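Local coordinates for dihydrodipicolinate synthase (Aquifex aeolicus, PDB 2EHH) that catalyses the condensation of pyruvate with aspartate beta-semialdehyde, through a Schiff base, to 4-hydroxy-tetrahydrodipicolinate in lysine biosynthesis, at the interface of chains A and B. Coordinates in Å, arbitrary orientation; residue numbers count along the deposited sequence, not the author numbering. Chains: chain A/B, Dihydrodipicolinate synthase.

The interface of chains A and B. Residues chain A 170-171, 174, 197-198; chain B 230, 233-234.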
loop_
_atom_site.group_PDB
_atom_site.type_symbol
_atom_site.label_atom_id
_atom_site.label_comp_id
_atom_site.label_asym_id
_atom_site.label_seq_id
_atom_site.Cartn_x
_atom_site.Cartn_y
_atom_site.Cartn_z
ATOM N N ILE A 170 -0.948 17.459 -6.315
ATOM C CA ILE A 170 -0.698 18.502 -7.301
ATOM C C ILE A 170 -1.551 19.731 -6.941
ATOM O O ILE A 170 -1.067 20.867 -6.960
ATOM C CB ILE A 170 -1.051 18.021 -8.733
ATOM C CG1 ILE A 170 -0.251 16.755 -9.074
ATOM C CG2 ILE A 170 -0.770 19.122 -9.744
ATOM C CD1 ILE A 170 1.265 16.895 -8.908
ATOM N N SER A 171 -2.818 19.503 -6.610
ATOM C CA SER A 171 -3.702 20.606 -6.234
ATOM C C SER A 171 -3.116 21.366 -5.057
ATOM O O SER A 171 -3.082 22.602 -5.048
ATOM C CB SER A 171 -5.092 20.089 -5.838
ATOM O OG SER A 171 -5.839 19.704 -6.973
ATOM N N VAL A 174 0.055 23.427 -6.189
ATOM C CA VAL A 174 -0.353 24.583 -6.984
ATOM C C VAL A 174 -1.005 25.658 -6.109
ATOM O O VAL A 174 -0.684 26.843 -6.212
ATOM C CB VAL A 174 -1.341 24.173 -8.096
ATOM C CG1 VAL A 174 -1.929 25.417 -8.766
ATOM C CG2 VAL A 174 -0.621 23.308 -9.127
ATOM N N LEU A 197 -4.890 20.963 -14.032
ATOM C CA LEU A 197 -4.863 21.498 -12.673
ATOM C C LEU A 197 -3.865 22.637 -12.475
ATOM O O LEU A 197 -3.812 23.239 -11.403
ATOM C CB LEU A 197 -4.551 20.380 -11.672
ATOM C CG LEU A 197 -5.699 19.439 -11.297
ATOM C CD1 LEU A 197 -5.150 18.201 -10.591
ATOM C CD2 LEU A 197 -6.679 20.176 -10.396
ATOM N N GLY A 198 -3.058 22.926 -13.489
ATOM C CA GLY A 198 -2.102 24.013 -13.351
ATOM C C GLY A 198 -0.630 23.691 -13.566
ATOM O O GLY A 198 0.213 24.589 -13.454
ATOM N N ARG B 230 -10.618 25.696 -12.916
ATOM C CA ARG B 230 -9.562 25.789 -11.913
ATOM C C ARG B 230 -9.881 26.834 -10.857
ATOM O O ARG B 230 -9.608 26.630 -9.678
ATOM C CB ARG B 230 -8.207 26.132 -12.554
ATOM C CG ARG B 230 -7.490 24.950 -13.198
ATOM C CD ARG B 230 -6.029 25.293 -13.499
ATOM N NE ARG B 230 -5.890 26.321 -14.531
ATOM C CZ ARG B 230 -6.073 26.112 -15.831
ATOM N NH1 ARG B 230 -6.404 24.907 -16.281
ATOM N NH2 ARG B 230 -5.914 27.111 -16.689
ATOM N N HIS B 233 -12.448 25.213 -8.625
ATOM C CA HIS B 233 -11.800 24.084 -7.956
ATOM C C HIS B 233 -10.972 24.558 -6.763
ATOM O O HIS B 233 -11.141 24.082 -5.641
ATOM C CB HIS B 233 -10.889 23.364 -8.954
ATOM C CG HIS B 233 -10.015 22.314 -8.340
ATOM N ND1 HIS B 233 -10.477 21.058 -8.003
ATOM C CD2 HIS B 233 -8.696 22.325 -8.024
ATOM C CE1 HIS B 233 -9.482 20.341 -7.511
ATOM N NE2 HIS B 233 -8.390 21.086 -7.513
ATOM N N TYR B 234 -10.074 25.504 -7.007
ATOM C CA TYR B 234 -9.226 26.005 -5.939
ATOM C C TYR B 234 -9.994 26.814 -4.905
ATOM O O TYR B 234 -9.618 26.858 -3.733
ATOM C CB TYR B 234 -8.055 26.783 -6.538
ATOM C CG TYR B 234 -7.046 25.835 -7.159
ATOM C CD1 TYR B 234 -6.314 24.955 -6.358
ATOM C CD2 TYR B 234 -6.884 25.753 -8.541
ATOM C CE1 TYR B 234 -5.457 24.008 -6.913
ATOM C CE2 TYR B 234 -6.023 24.806 -9.111
ATOM C CZ TYR B 234 -5.318 23.937 -8.286
ATOM O OH TYR B 234 -4.502 22.975 -8.832
#
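Helix 226-242 of chain B lays B:Tyr234, B:His233 and B:Arg230 against helix 167-177 and the A:Leu197-A:Gly198 turn of chain A, a patch of the two-fold subunit interface between (beta/alpha)8 barrels in this homotetramer. B:Tyr234 buries the most surface of these residues, 54 Å²: its hydroxyl end lies between the A:Val174 side chain and the A:Leu197 carbonyl, and OH donates to the backbone O of A:Leu197 at 2.7 Å. The donor lies in the carbonyl plane, on a lone pair, at a C=O...OH angle of 141°. The A:Leu197 O also lies at the edge of the tyrosine ring, in its plane. A:Val174 meets the phenol end at about a right angle, bringing methyl CG1 to 3.7 Å from B:Tyr234 CZ. At the opposite edge of the ring from A:Leu197 O, CE1 lies 3.9 Å from A:Ser171 CA. Replacing B:Tyr234 by a phenylalanine would probably leave the A:Leu197 carbonyl without its mate from chain B and weaken the hold on the turn after helix 191-196.

The neighbouring B:His233 takes a different course: a chi1 of 171° swings CG away from the backbone N and carries the imidazole towards A:Ser171. There its NE2 and the serine hydroxyl OG share a hydrogen bond of 3.0 Å in which either partner may be the donor. Within chain B, B:His233 CD2 lies over the centre of the B:Tyr234 ring, 3.6 Å above its plane. The A:Leu197 side chain crosses the imidazole at about a right angle, its CD2 methyl 3.8 Å from B:His233 CD2. B:Arg230 touches the same turn through CD, which lies 3.6 Å from the carbonyl carbon C of A:Leu197.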